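Local coordinates for protein succinylglutamate desuccinylase (Vibrio cholerae, PDB 2G9D) that probably hydrolyses N-succinylglutamate to succinate and glutamate with the aid of one zinc ion, the last step of arginine breakdown by the succinyltransferase pathway, at residues S9-L17 against F93-V102; D79-E89 against M241-K249. All coordinates share one frame; numbering follows the deposited sequence.

Contact 1. Residues S9-L17 against F93-V102; sequences SFLFDSLDL and FIMAHPQATV
Leu15 and Val102 meet in a contact that no hydrogen bond crosses: 9-17 is held against 93-102 chiefly by apolar side chains. CG2 of Val102, set beside its own backbone N because CG1 takes the place anti to it (chi1 -179°), slides alongside Leu15 in the opposite sense and lies 3.7 Å from Leu15 CG. Leu17 CD1 reaches the same methyl from the more exposed end. Leu15 CD1 rests against Pro98 CB at 3.9 Å, near the selenium of Met95. The family's zinc-dependent catalytic domain, of carboxypeptidase type, supplies strand 90-94, helix 98-102 and the turn between them; the N-terminal loop packs against this strand-to-helix connection, and Thr101 stands about 7 Å, side chain to side chain, from His63, a predicted zinc ligand. Deeper in, Phe10 swings its ring anti to the backbone N (chi1 169°), carrying CZ to 3.9 Å from Met95 CB and 3.4 Å from Phe93 O. Ser14 OG sits above one face of the Phe10 ring, near its rim. Helix 68-81 packs against this layer, with Leu73 on Phe10 and Phe93, and Met70 on Leu11 and Met95.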
ATOM      1  N   SER A   9     -15.510  -7.298  15.465  1.00 71.65           N
ATOM      2  CA  SER A   9     -14.937  -6.453  14.412  1.00 68.49           C
ATOM      3  C   SER A   9     -13.968  -7.242  13.538  1.00 67.32           C
ATOM      4  O   SER A   9     -13.101  -7.952  14.056  1.00 67.59           O
ATOM      5  CB  SER A   9     -14.181  -5.266  15.012  1.00 67.33           C
ATOM      6  OG  SER A   9     -12.906  -5.653  15.493  1.00 65.40           O
ATOM      7  N   PHE A  10     -14.112  -7.116  12.218  1.00 63.97           N
ATOM      8  CA  PHE A  10     -13.221  -7.795  11.270  1.00 60.44           C
ATOM      9  C   PHE A  10     -11.784  -7.642  11.741  1.00 60.50           C
ATOM     10  O   PHE A  10     -10.978  -8.562  11.606  1.00 59.54           O
ATOM     11  CB  PHE A  10     -13.374  -7.177   9.875  1.00 55.35           C
ATOM     12  CG  PHE A  10     -12.329  -7.607   8.883  1.00 51.82           C
ATOM     13  CD1 PHE A  10     -11.393  -6.691   8.393  1.00 51.71           C
ATOM     14  CD2 PHE A  10     -12.318  -8.897   8.380  1.00 50.78           C
ATOM     15  CE1 PHE A  10     -10.470  -7.057   7.414  1.00 48.58           C
ATOM     16  CE2 PHE A  10     -11.400  -9.276   7.396  1.00 49.98           C
ATOM     17  CZ  PHE A  10     -10.477  -8.353   6.915  1.00 48.52           C
ATOM     18  N   LEU A  11     -11.486  -6.472  12.310  1.00 61.04           N
ATOM     19  CA  LEU A  11     -10.156  -6.145  12.793  1.00 61.61           C
ATOM     20  C   LEU A  11      -9.758  -6.971  14.000  1.00 63.42           C
ATOM     21  O   LEU A  11      -8.688  -7.591  13.999  1.00 64.83           O
ATOM     22  CB  LEU A  11     -10.071  -4.659  13.137  1.00 59.99           C
ATOM     23  CG  LEU A  11      -8.688  -4.034  13.358  1.00 57.85           C
ATOM     24  CD1 LEU A  11      -8.021  -4.627  14.575  1.00 57.96           C
ATOM     25  CD2 LEU A  11      -7.842  -4.262  12.137  1.00 57.80           C
ATOM     26  N   PHE A  12     -10.602  -6.977  15.030  1.00 65.03           N
ATOM     27  CA  PHE A  12     -10.310  -7.735  16.250  1.00 65.92           C
ATOM     28  C   PHE A  12     -10.647  -9.226  16.169  1.00 65.93           C
ATOM     29  O   PHE A  12     -10.023 -10.037  16.854  1.00 65.65           O
ATOM     30  CB  PHE A  12     -10.999  -7.077  17.449  1.00 65.60           C
ATOM     31  CG  PHE A  12     -10.373  -5.772  17.843  1.00 68.37           C
ATOM     32  CD1 PHE A  12      -9.165  -5.747  18.552  1.00 69.30           C
ATOM     33  CD2 PHE A  12     -10.950  -4.562  17.467  1.00 68.43           C
ATOM     34  CE1 PHE A  12      -8.534  -4.527  18.875  1.00 68.47           C
ATOM     35  CE2 PHE A  12     -10.328  -3.341  17.784  1.00 68.75           C
ATOM     36  CZ  PHE A  12      -9.117  -3.327  18.492  1.00 67.08           C
ATOM     37  N   ASP A  13     -11.603  -9.594  15.317  1.00 65.66           N
ATOM     38  CA  ASP A  13     -11.972 -11.000  15.152  1.00 65.53           C
ATOM     39  C   ASP A  13     -10.887 -11.668  14.321  1.00 65.91           C
ATOM     40  O   ASP A  13     -10.895 -12.882  14.121  1.00 65.02           O
ATOM     41  CB  ASP A  13     -13.300 -11.131  14.419  1.00 66.18           C
ATOM     42  CG  ASP A  13     -14.464 -11.355  15.346  1.00 65.31           C
ATOM     43  OD1 ASP A  13     -15.595 -11.458  14.826  1.00 65.25           O
ATOM     44  OD2 ASP A  13     -14.258 -11.428  16.578  1.00 64.20           O
ATOM     45  N   SER A  14      -9.953 -10.848  13.846  1.00 66.93           N
ATOM     46  CA  SER A  14      -8.827 -11.327  13.055  1.00 67.75           C
ATOM     47  C   SER A  14      -7.570 -11.324  13.906  1.00 69.07           C
ATOM     48  O   SER A  14      -6.672 -12.111  13.683  1.00 69.66           O
ATOM     49  CB  SER A  14      -8.630 -10.464  11.817  1.00 67.32           C
ATOM     50  OG  SER A  14      -9.736 -10.603  10.913  1.00 67.64           O
ATOM     51  N   LEU A  15      -7.537 -10.423  14.876  1.00 71.14           N
ATOM     52  CA  LEU A  15      -6.433 -10.330  15.789  1.00 74.51           C
ATOM     53  C   LEU A  15      -6.603 -11.250  16.986  1.00 77.13           C
ATOM     54  O   LEU A  15      -5.971 -11.085  18.018  1.00 77.07           O
ATOM     55  CB  LEU A  15      -6.262  -8.882  16.267  1.00 73.70           C
ATOM     56  CG  LEU A  15      -5.247  -7.992  15.564  1.00 73.97           C
ATOM     57  CD1 LEU A  15      -5.058  -8.462  14.117  1.00 73.92           C
ATOM     58  CD2 LEU A  15      -5.721  -6.563  15.641  1.00 72.48           C
ATOM     59  N   ASP A  16      -7.544 -12.172  16.882  1.00 80.16           N
ATOM     60  CA  ASP A  16      -7.806 -13.076  18.007  1.00 82.83           C
ATOM     61  C   ASP A  16      -7.233 -14.462  17.707  1.00 83.96           C
ATOM     62  O   ASP A  16      -7.842 -15.249  16.957  1.00 84.62           O
ATOM     63  CB  ASP A  16      -9.315 -13.183  18.295  1.00 83.39           C
ATOM     64  CG  ASP A  16      -9.601 -13.592  19.726  1.00 83.25           C
ATOM     65  OD1 ASP A  16      -9.294 -14.749  20.096  1.00 83.20           O
ATOM     66  OD2 ASP A  16     -10.138 -12.750  20.468  1.00 83.36           O
ATOM     67  N   LEU A  17      -6.065 -14.763  18.281  1.00 84.11           N
ATOM     68  CA  LEU A  17      -5.420 -16.064  18.042  1.00 84.87           C
ATOM     69  C   LEU A  17      -6.197 -17.274  18.594  1.00 84.63           C
ATOM     70  O   LEU A  17      -6.627 -18.155  17.841  1.00 83.76           O
ATOM     71  CB  LEU A  17      -3.983 -16.054  18.595  1.00 85.24           C
ATOM     72  CG  LEU A  17      -2.971 -15.172  17.844  1.00 85.82           C
ATOM     73  CD1 LEU A  17      -3.430 -13.709  17.869  1.00 86.20           C
ATOM     74  CD2 LEU A  17      -1.601 -15.320  18.474  1.00 84.80           C
ATOM     75  N   PHE A  93     -10.946  -7.618   1.020  1.00 53.10           N
ATOM     76  CA  PHE A  93     -10.300  -6.883   2.098  1.00 53.46           C
ATOM     77  C   PHE A  93      -9.281  -7.760   2.805  1.00 55.18           C
ATOM     78  O   PHE A  93      -9.629  -8.562   3.664  1.00 55.70           O
ATOM     79  CB  PHE A  93     -11.346  -6.361   3.097  1.00 51.15           C
ATOM     80  CG  PHE A  93     -12.065  -5.121   2.635  1.00 49.60           C
ATOM     81  CD1 PHE A  93     -13.082  -5.195   1.687  1.00 48.77           C
ATOM     82  CD2 PHE A  93     -11.683  -3.868   3.107  1.00 48.14           C
ATOM     83  CE1 PHE A  93     -13.709  -4.041   1.208  1.00 46.52           C
ATOM     84  CE2 PHE A  93     -12.303  -2.706   2.637  1.00 46.54           C
ATOM     85  CZ  PHE A  93     -13.317  -2.797   1.681  1.00 46.65           C
ATOM     86  N   ILE A  94      -8.016  -7.614   2.443  1.00 58.24           N
ATOM     87  CA  ILE A  94      -6.994  -8.421   3.075  1.00 62.25           C
ATOM     88  C   ILE A  94      -6.409  -7.766   4.307  1.00 65.16           C
ATOM     89  O   ILE A  94      -6.183  -6.551   4.353  1.00 65.09           O
ATOM     90  CB  ILE A  94      -5.838  -8.741   2.124  1.00 61.74           C
ATOM     91  CG1 ILE A  94      -6.364  -9.470   0.894  1.00 60.61           C
ATOM     92  CG2 ILE A  94      -4.806  -9.619   2.841  1.00 61.49           C
ATOM     93  CD1 ILE A  94      -5.286  -9.748  -0.108  1.00 60.30           C
HETATM   94  N   MSE A  95      -6.161  -8.610   5.301  1.00 69.49           N
HETATM   95  CA  MSE A  95      -5.584  -8.210   6.575  1.00 73.28           C
HETATM   96  C   MSE A  95      -4.488  -9.241   6.829  1.00 72.48           C
HETATM   97  O   MSE A  95      -4.483  -9.912   7.854  1.00 71.93           O
HETATM   98  CB  MSE A  95      -6.651  -8.304   7.659  1.00 78.56           C
HETATM   99  CG  MSE A  95      -6.415  -7.452   8.890  1.00 87.20           C
HETATM  100 SE   MSE A  95      -4.914  -7.963   9.974  1.00100.47          SE
HETATM  101  CE  MSE A  95      -4.241  -6.185  10.392  1.00 94.73           C
ATOM    102  N   ALA A  96      -3.573  -9.377   5.877  1.00 71.54           N
ATOM    103  CA  ALA A  96      -2.505 -10.352   5.992  1.00 71.28           C
ATOM    104  C   ALA A  96      -1.637 -10.110   7.211  1.00 71.09           C
ATOM    105  O   ALA A  96      -1.628  -9.022   7.774  1.00 71.70           O
ATOM    106  CB  ALA A  96      -1.652 -10.342   4.740  1.00 72.34           C
ATOM    107  N   HIS A  97      -0.909 -11.144   7.611  1.00 70.47           N
ATOM    108  CA  HIS A  97      -0.022 -11.083   8.766  1.00 69.92           C
ATOM    109  C   HIS A  97      -0.618 -10.441  10.022  1.00 68.90           C
ATOM    110  O   HIS A  97      -0.154  -9.396  10.489  1.00 67.61           O
ATOM    111  CB  HIS A  97       1.270 -10.368   8.386  1.00 70.32           C
ATOM    112  CG  HIS A  97       2.446 -10.791   9.206  1.00 71.02           C
ATOM    113  ND1 HIS A  97       2.588 -12.076   9.684  1.00 71.18           N
ATOM    114  CD2 HIS A  97       3.551 -10.118   9.600  1.00 70.80           C
ATOM    115  CE1 HIS A  97       3.729 -12.176  10.338  1.00 71.34           C
ATOM    116  NE2 HIS A  97       4.333 -11.001  10.303  1.00 70.89           N
ATOM    117  N   PRO A  98      -1.664 -11.067  10.586  1.00 68.27           N
ATOM    118  CA  PRO A  98      -2.261 -10.496  11.788  1.00 67.85           C
ATOM    119  C   PRO A  98      -1.323 -10.671  12.965  1.00 66.93           C
ATOM    120  O   PRO A  98      -1.050  -9.723  13.695  1.00 67.21           O
ATOM    121  CB  PRO A  98      -3.553 -11.299  11.948  1.00 67.77           C
ATOM    122  CG  PRO A  98      -3.198 -12.615  11.381  1.00 67.03           C
ATOM    123  CD  PRO A  98      -2.433 -12.241  10.135  1.00 67.94           C
ATOM    124  N   GLN A  99      -0.820 -11.889  13.123  1.00 65.77           N
ATOM    125  CA  GLN A  99       0.083 -12.229  14.223  1.00 65.99           C
ATOM    126  C   GLN A  99       1.070 -11.130  14.630  1.00 65.76           C
ATOM    127  O   GLN A  99       1.263 -10.860  15.816  1.00 63.73           O
ATOM    128  CB  GLN A  99       0.876 -13.498  13.886  1.00 65.29           C
ATOM    129  CG  GLN A  99       1.884 -13.863  14.966  1.00 64.93           C
ATOM    130  CD  GLN A  99       2.748 -15.061  14.610  1.00 65.02           C
ATOM    131  OE1 GLN A  99       3.559 -15.519  15.422  1.00 65.12           O
ATOM    132  NE2 GLN A  99       2.588 -15.572  13.392  1.00 64.62           N
ATOM    133  N   ALA A 100       1.695 -10.517  13.629  1.00 66.40           N
ATOM    134  CA  ALA A 100       2.681  -9.470  13.846  1.00 65.78           C
ATOM    135  C   ALA A 100       2.061  -8.209  14.404  1.00 64.97           C
ATOM    136  O   ALA A 100       2.658  -7.539  15.244  1.00 64.34           O
ATOM    137  CB  ALA A 100       3.394  -9.165  12.553  1.00 67.53           C
ATOM    138  N   THR A 101       0.871  -7.882  13.912  1.00 64.87           N
ATOM    139  CA  THR A 101       0.138  -6.702  14.366  1.00 64.80           C
ATOM    140  C   THR A 101      -0.164  -6.846  15.867  1.00 65.15           C
ATOM    141  O   THR A 101      -0.251  -5.857  16.604  1.00 63.51           O
ATOM    142  CB  THR A 101      -1.201  -6.565  13.606  1.00 64.22           C
ATOM    143  OG1 THR A 101      -0.967  -6.669  12.198  1.00 63.07           O
ATOM    144  CG2 THR A 101      -1.847  -5.230  13.911  1.00 64.47           C
ATOM    145  N   VAL A 102      -0.321  -8.097  16.300  1.00 65.61           N
ATOM    146  CA  VAL A 102      -0.617  -8.421  17.692  1.00 65.92           C
ATOM    147  C   VAL A 102       0.665  -8.360  18.496  1.00 66.77           C
ATOM    148  O   VAL A 102       0.689  -7.827  19.599  1.00 67.93           O
ATOM    149  CB  VAL A 102      -1.205  -9.853  17.836  1.00 65.49           C
ATOM    150  CG1 VAL A 102      -1.524 -10.137  19.291  1.00 63.48           C
ATOM    151  CG2 VAL A 102      -2.443 -10.011  16.966  1.00 64.45           C
TER

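Contact 2. Residues D79-E89 against M241-K249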
ATOM      1  N   ASP A  79     -19.614  -0.443   8.193  1.00 59.00           N
ATOM      2  CA  ASP A  79     -20.634   0.269   7.433  1.00 58.24           C
ATOM      3  C   ASP A  79     -21.144  -0.405   6.172  1.00 58.23           C
ATOM      4  O   ASP A  79     -22.114   0.052   5.575  1.00 58.80           O
ATOM      5  CB  ASP A  79     -20.141   1.673   7.116  1.00 57.02           C
ATOM      6  CG  ASP A  79     -19.677   2.388   8.351  1.00 58.80           C
ATOM      7  OD1 ASP A  79     -20.352   2.211   9.391  1.00 58.74           O
ATOM      8  OD2 ASP A  79     -18.657   3.108   8.293  1.00 58.39           O
ATOM      9  N   ILE A  80     -20.511  -1.493   5.761  1.00 58.72           N
ATOM     10  CA  ILE A  80     -20.974  -2.189   4.570  1.00 59.37           C
ATOM     11  C   ILE A  80     -22.021  -3.199   5.001  1.00 59.25           C
ATOM     12  O   ILE A  80     -22.961  -3.496   4.269  1.00 59.94           O
ATOM     13  CB  ILE A  80     -19.835  -2.945   3.847  1.00 59.66           C
ATOM     14  CG1 ILE A  80     -18.799  -1.954   3.305  1.00 60.74           C
ATOM     15  CG2 ILE A  80     -20.415  -3.778   2.712  1.00 56.38           C
ATOM     16  CD1 ILE A  80     -17.619  -2.623   2.600  1.00 62.28           C
ATOM     17  N   VAL A  81     -21.857  -3.726   6.205  1.00 58.69           N
ATOM     18  CA  VAL A  81     -22.799  -4.703   6.708  1.00 58.57           C
ATOM     19  C   VAL A  81     -24.056  -3.970   7.182  1.00 58.95           C
ATOM     20  O   VAL A  81     -25.177  -4.407   6.930  1.00 59.79           O
ATOM     21  CB  VAL A  81     -22.167  -5.531   7.859  1.00 58.01           C
ATOM     22  CG1 VAL A  81     -20.878  -6.167   7.381  1.00 54.49           C
ATOM     23  CG2 VAL A  81     -21.900  -4.654   9.059  1.00 57.75           C
ATOM     24  N   SER A  82     -23.857  -2.835   7.841  1.00 59.28           N
ATOM     25  CA  SER A  82     -24.949  -2.017   8.350  1.00 58.77           C
ATOM     26  C   SER A  82     -25.584  -1.152   7.259  1.00 59.68           C
ATOM     27  O   SER A  82     -26.536  -0.426   7.525  1.00 62.07           O
ATOM     28  CB  SER A  82     -24.434  -1.101   9.456  1.00 56.68           C
ATOM     29  OG  SER A  82     -23.541  -1.798  10.296  1.00 54.82           O
ATOM     30  N   GLY A  83     -25.052  -1.203   6.042  1.00 59.43           N
ATOM     31  CA  GLY A  83     -25.611  -0.390   4.973  1.00 58.41           C
ATOM     32  C   GLY A  83     -25.201   1.078   5.013  1.00 57.02           C
ATOM     33  O   GLY A  83     -25.370   1.797   4.025  1.00 57.52           O
ATOM     34  N   PHE A  84     -24.681   1.526   6.152  1.00 55.63           N
ATOM     35  CA  PHE A  84     -24.211   2.900   6.318  1.00 55.15           C
ATOM     36  C   PHE A  84     -23.344   3.221   5.100  1.00 53.25           C
ATOM     37  O   PHE A  84     -23.278   4.364   4.659  1.00 54.85           O
ATOM     38  CB  PHE A  84     -23.360   2.994   7.598  1.00 59.15           C
ATOM     39  CG  PHE A  84     -23.018   4.412   8.044  1.00 62.63           C
ATOM     40  CD1 PHE A  84     -21.796   4.678   8.685  1.00 63.34           C
ATOM     41  CD2 PHE A  84     -23.915   5.468   7.869  1.00 63.66           C
ATOM     42  CE1 PHE A  84     -21.481   5.964   9.164  1.00 63.58           C
ATOM     43  CE2 PHE A  84     -23.607   6.768   8.349  1.00 64.68           C
ATOM     44  CZ  PHE A  84     -22.385   7.012   8.988  1.00 63.72           C
ATOM     45  N   GLN A  85     -22.704   2.184   4.556  1.00 50.90           N
ATOM     46  CA  GLN A  85     -21.799   2.266   3.394  1.00 47.24           C
ATOM     47  C   GLN A  85     -22.190   1.354   2.199  1.00 45.91           C
ATOM     48  O   GLN A  85     -22.025   0.136   2.248  1.00 46.55           O
ATOM     49  CB  GLN A  85     -20.385   1.910   3.875  1.00 46.18           C
ATOM     50  CG  GLN A  85     -19.362   1.622   2.796  1.00 41.82           C
ATOM     51  CD  GLN A  85     -19.044   2.845   1.963  1.00 40.71           C
ATOM     52  OE1 GLN A  85     -18.700   3.915   2.501  1.00 37.65           O
ATOM     53  NE2 GLN A  85     -19.153   2.700   0.636  1.00 36.38           N
ATOM     54  N   PRO A  86     -22.707   1.936   1.109  1.00 43.54           N
ATOM     55  CA  PRO A  86     -23.099   1.142  -0.068  1.00 42.44           C
ATOM     56  C   PRO A  86     -21.921   0.491  -0.810  1.00 42.69           C
ATOM     57  O   PRO A  86     -20.778   0.934  -0.677  1.00 43.23           O
ATOM     58  CB  PRO A  86     -23.830   2.159  -0.938  1.00 42.43           C
ATOM     59  CG  PRO A  86     -23.185   3.473  -0.559  1.00 43.58           C
ATOM     60  CD  PRO A  86     -23.046   3.362   0.937  1.00 42.95           C
ATOM     61  N   VAL A  87     -22.198  -0.552  -1.598  1.00 43.74           N
ATOM     62  CA  VAL A  87     -21.148  -1.257  -2.360  1.00 43.72           C
ATOM     63  C   VAL A  87     -21.393  -1.136  -3.843  1.00 44.75           C
ATOM     64  O   VAL A  87     -22.487  -0.779  -4.252  1.00 45.93           O
ATOM     65  CB  VAL A  87     -21.104  -2.768  -2.055  1.00 42.36           C
ATOM     66  CG1 VAL A  87     -19.962  -3.410  -2.831  1.00 41.17           C
ATOM     67  CG2 VAL A  87     -20.943  -3.005  -0.564  1.00 42.52           C
ATOM     68  N   ALA A  88     -20.388  -1.454  -4.652  1.00 46.12           N
ATOM     69  CA  ALA A  88     -20.530  -1.357  -6.103  1.00 47.90           C
ATOM     70  C   ALA A  88     -19.299  -1.892  -6.802  1.00 50.22           C
ATOM     71  O   ALA A  88     -19.077  -1.628  -7.987  1.00 49.99           O
ATOM     72  CB  ALA A  88     -20.746   0.090  -6.508  1.00 45.78           C
ATOM     73  N   GLU A  89     -18.494  -2.646  -6.070  1.00 52.38           N
ATOM     74  CA  GLU A  89     -17.279  -3.174  -6.649  1.00 54.82           C
ATOM     75  C   GLU A  89     -16.765  -4.380  -5.911  1.00 55.99           C
ATOM     76  O   GLU A  89     -16.472  -4.308  -4.711  1.00 56.43           O
ATOM     77  CB  GLU A  89     -16.180  -2.104  -6.659  1.00 56.80           C
ATOM     78  CG  GLU A  89     -16.165  -1.219  -7.896  1.00 58.86           C
ATOM     79  CD  GLU A  89     -16.831   0.116  -7.672  1.00 59.34           C
ATOM     80  OE1 GLU A  89     -16.930   0.890  -8.648  1.00 59.33           O
ATOM     81  OE2 GLU A  89     -17.245   0.385  -6.522  1.00 59.32           O
HETATM   82  N   MSE A 241     -11.773   6.435  -0.492  1.00 40.21           N
HETATM   83  CA  MSE A 241     -11.959   4.996  -0.598  1.00 40.59           C
HETATM   84  C   MSE A 241     -13.426   4.658  -0.699  1.00 39.10           C
HETATM   85  O   MSE A 241     -13.847   3.898  -1.573  1.00 36.18           O
HETATM   86  CB  MSE A 241     -11.370   4.292   0.618  1.00 47.71           C
HETATM   87  CG  MSE A 241     -11.393   2.772   0.520  1.00 57.48           C
HETATM   88 SE   MSE A 241     -10.441   2.155  -1.094  1.00 75.15          SE
HETATM   89  CE  MSE A 241      -8.619   2.618  -0.537  1.00 68.53           C
ATOM     90  N   ARG A 242     -14.204   5.234   0.213  1.00 38.00           N
ATOM     91  CA  ARG A 242     -15.638   5.011   0.255  1.00 35.85           C
ATOM     92  C   ARG A 242     -16.257   5.321  -1.080  1.00 36.15           C
ATOM     93  O   ARG A 242     -17.114   4.590  -1.547  1.00 37.49           O
ATOM     94  CB  ARG A 242     -16.272   5.863   1.345  1.00 36.08           C
ATOM     95  CG  ARG A 242     -15.881   5.404   2.720  1.00 36.78           C
ATOM     96  CD  ARG A 242     -16.122   6.449   3.776  1.00 35.37           C
ATOM     97  NE  ARG A 242     -15.804   5.917   5.105  1.00 38.22           N
ATOM     98  CZ  ARG A 242     -16.466   4.925   5.714  1.00 39.28           C
ATOM     99  NH1 ARG A 242     -17.501   4.329   5.130  1.00 38.09           N
ATOM    100  NH2 ARG A 242     -16.093   4.519   6.919  1.00 40.34           N
ATOM    101  N   ASP A 243     -15.818   6.400  -1.711  1.00 36.99           N
ATOM    102  CA  ASP A 243     -16.362   6.750  -3.014  1.00 37.48           C
ATOM    103  C   ASP A 243     -15.884   5.694  -4.027  1.00 38.53           C
ATOM    104  O   ASP A 243     -16.611   5.314  -4.950  1.00 37.00           O
ATOM    105  CB  ASP A 243     -15.899   8.155  -3.418  1.00 38.08           C
ATOM    106  CG  ASP A 243     -16.207   9.210  -2.353  1.00 38.07           C
ATOM    107  OD1 ASP A 243     -17.392   9.465  -2.061  1.00 37.74           O
ATOM    108  OD2 ASP A 243     -15.257   9.789  -1.795  1.00 39.87           O
ATOM    109  N   LEU A 244     -14.672   5.190  -3.810  1.00 39.59           N
ATOM    110  CA  LEU A 244     -14.084   4.187  -4.689  1.00 40.02           C
ATOM    111  C   LEU A 244     -14.842   2.871  -4.703  1.00 42.14           C
ATOM    112  O   LEU A 244     -14.974   2.247  -5.760  1.00 41.58           O
ATOM    113  CB  LEU A 244     -12.631   3.907  -4.304  1.00 37.55           C
ATOM    114  CG  LEU A 244     -11.886   3.039  -5.332  1.00 37.02           C
ATOM    115  CD1 LEU A 244     -11.792   3.768  -6.688  1.00 31.31           C
ATOM    116  CD2 LEU A 244     -10.497   2.688  -4.797  1.00 36.47           C
ATOM    117  N   ILE A 245     -15.330   2.428  -3.543  1.00 44.55           N
ATOM    118  CA  ILE A 245     -16.069   1.169  -3.525  1.00 46.76           C
ATOM    119  C   ILE A 245     -17.564   1.384  -3.818  1.00 48.16           C
ATOM    120  O   ILE A 245     -18.228   0.492  -4.353  1.00 46.83           O
ATOM    121  CB  ILE A 245     -15.872   0.366  -2.182  1.00 46.46           C
ATOM    122  CG1 ILE A 245     -16.698   0.950  -1.056  1.00 46.38           C
ATOM    123  CG2 ILE A 245     -14.416   0.380  -1.759  1.00 46.34           C
ATOM    124  CD1 ILE A 245     -16.494   0.198   0.241  1.00 47.73           C
ATOM    125  N   SER A 246     -18.067   2.582  -3.505  1.00 48.97           N
ATOM    126  CA  SER A 246     -19.470   2.940  -3.744  1.00 49.67           C
ATOM    127  C   SER A 246     -19.679   3.344  -5.202  1.00 49.99           C
ATOM    128  O   SER A 246     -20.813   3.447  -5.664  1.00 48.44           O
ATOM    129  CB  SER A 246     -19.887   4.109  -2.853  1.00 50.24           C
ATOM    130  OG  SER A 246     -19.306   5.311  -3.336  1.00 51.84           O
ATOM    131  N   ARG A 247     -18.577   3.587  -5.908  1.00 52.52           N
ATOM    132  CA  ARG A 247     -18.600   3.955  -7.323  1.00 55.33           C
ATOM    133  C   ARG A 247     -19.434   5.198  -7.607  1.00 58.16           C
ATOM    134  O   ARG A 247     -19.775   5.474  -8.760  1.00 58.00           O
ATOM    135  CB  ARG A 247     -19.139   2.784  -8.143  1.00 55.17           C
ATOM    136  CG  ARG A 247     -19.133   2.970  -9.654  1.00 55.47           C
ATOM    137  CD  ARG A 247     -20.283   2.172 -10.268  1.00 57.12           C
ATOM    138  NE  ARG A 247     -19.901   1.181 -11.274  1.00 56.58           N
ATOM    139  CZ  ARG A 247     -19.479   1.471 -12.501  1.00 57.41           C
ATOM    140  NH1 ARG A 247     -19.172   0.492 -13.345  1.00 57.08           N
ATOM    141  NH2 ARG A 247     -19.350   2.735 -12.885  1.00 57.36           N
ATOM    142  N   HIS A 248     -19.783   5.950  -6.572  1.00 60.26           N
ATOM    143  CA  HIS A 248     -20.568   7.128  -6.838  1.00 62.41           C
ATOM    144  C   HIS A 248     -19.974   8.433  -6.364  1.00 64.81           C
ATOM    145  O   HIS A 248     -18.892   8.480  -5.763  1.00 63.48           O
ATOM    146  CB  HIS A 248     -21.998   6.981  -6.303  1.00 64.04           C
ATOM    147  CG  HIS A 248     -22.110   7.042  -4.807  1.00 66.30           C
ATOM    148  ND1 HIS A 248     -21.358   7.898  -4.026  1.00 66.16           N
ATOM    149  CD2 HIS A 248     -22.947   6.397  -3.959  1.00 65.77           C
ATOM    150  CE1 HIS A 248     -21.729   7.775  -2.764  1.00 65.03           C
ATOM    151  NE2 HIS A 248     -22.691   6.873  -2.696  1.00 65.00           N
ATOM    152  N   LYS A 249     -20.730   9.483  -6.680  1.00 68.10           N
ATOM    153  CA  LYS A 249     -20.427  10.876  -6.406  1.00 70.97           C
ATOM    154  C   LYS A 249     -19.179  11.234  -5.632  1.00 71.42           C
ATOM    155  O   LYS A 249     -19.106  11.043  -4.412  1.00 72.72           O
ATOM    156  CB  LYS A 249     -21.633  11.574  -5.741  1.00 72.46           C
ATOM    157  CG  LYS A 249     -21.454  13.111  -5.539  1.00 75.31           C
ATOM    158  CD  LYS A 249     -21.227  13.836  -6.885  1.00 78.16           C
ATOM    159  CE  LYS A 249     -21.207  15.366  -6.774  1.00 79.23           C
ATOM    160  NZ  LYS A 249     -21.116  16.005  -8.130  1.00 79.42           N
TER
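Arg242 binds Gln85 and Asp79 of the facing segment through its two terminal nitrogens. Running straight from CG to NE, it crosses the Gln85 side chain and brings NH1 to Gln85 OE1 in a 2.9 Å hydrogen bond; the oxygen lies close to the guanidinium plane, while the amide is turned 37° against it. NH2 meets Asp79 OD2 at 3.2 Å in a salt bridge, the N-H arriving nearly along the carboxylate C-O axis. NE pairs with Asp238, so all three nitrogens have partners and the group's rotation is restrained. The Gln85 amide is equally committed: its chain turns at chi2 (66°), and NE2 donates to Pro86 O at 2.7 Å, which restrains the rotation of the amide, lodged between Arg242 and Ile245. This is the tight part. Ile245 CG1 packs 3.5 Å from Gln85 NE2, and its CD1 meets Ile80 CD1 tip to tip at 3.8 Å. Arg247, which follows the helix with positive phi, lays its CB equally closely against Ala88 CB.

Toward solvent the fit is looser. Pro86 CG only approaches His248 NE2, at 4.0 Å, the two side chains crossing at about a right angle. The charge of Arg247 faces Glu89 in a long salt bridge, with Glu89 OE1 well out of the guanidinium plane; any attraction is probably electrostatic only, with no N-H directed at the oxygen.

The contact thus joins the C-terminal end of helix 235-246 to the end of helix 68-81 and the connection leading into strand 90-94, away from the annotated zinc and catalytic residues. Strand 55-60 adjoins it, where Met56 touches Glu89, Leu244 and Ile245; Trp76 of helix 68-81 packs on Met241 and Arg242, and Phe184 of helix 179-187 touches Met241 and Leu244.

Both contacts border the same run of chain, since helix 68-81 leads through the connection of contact 2 into strand 90-94, where contact 1 begins; their centres are nevertheless about 22 Å apart. Helix 68-81 serves both, packing on the apolar side chains of contact 1 and contributing its own last turn to contact 2. Contact 1 is mostly buried and largely apolar, with no hydrogen bond between its segments, and fastens the N-terminal loop near the predicted metal site. Contact 2 is only partly buried and joins two helix ends, mixing buried polar groups, Asp79 and Gln85 gripped by Arg242, with Ile80 and Ile245, while Pro86, Arg247 and His248 lie at the exposed margin.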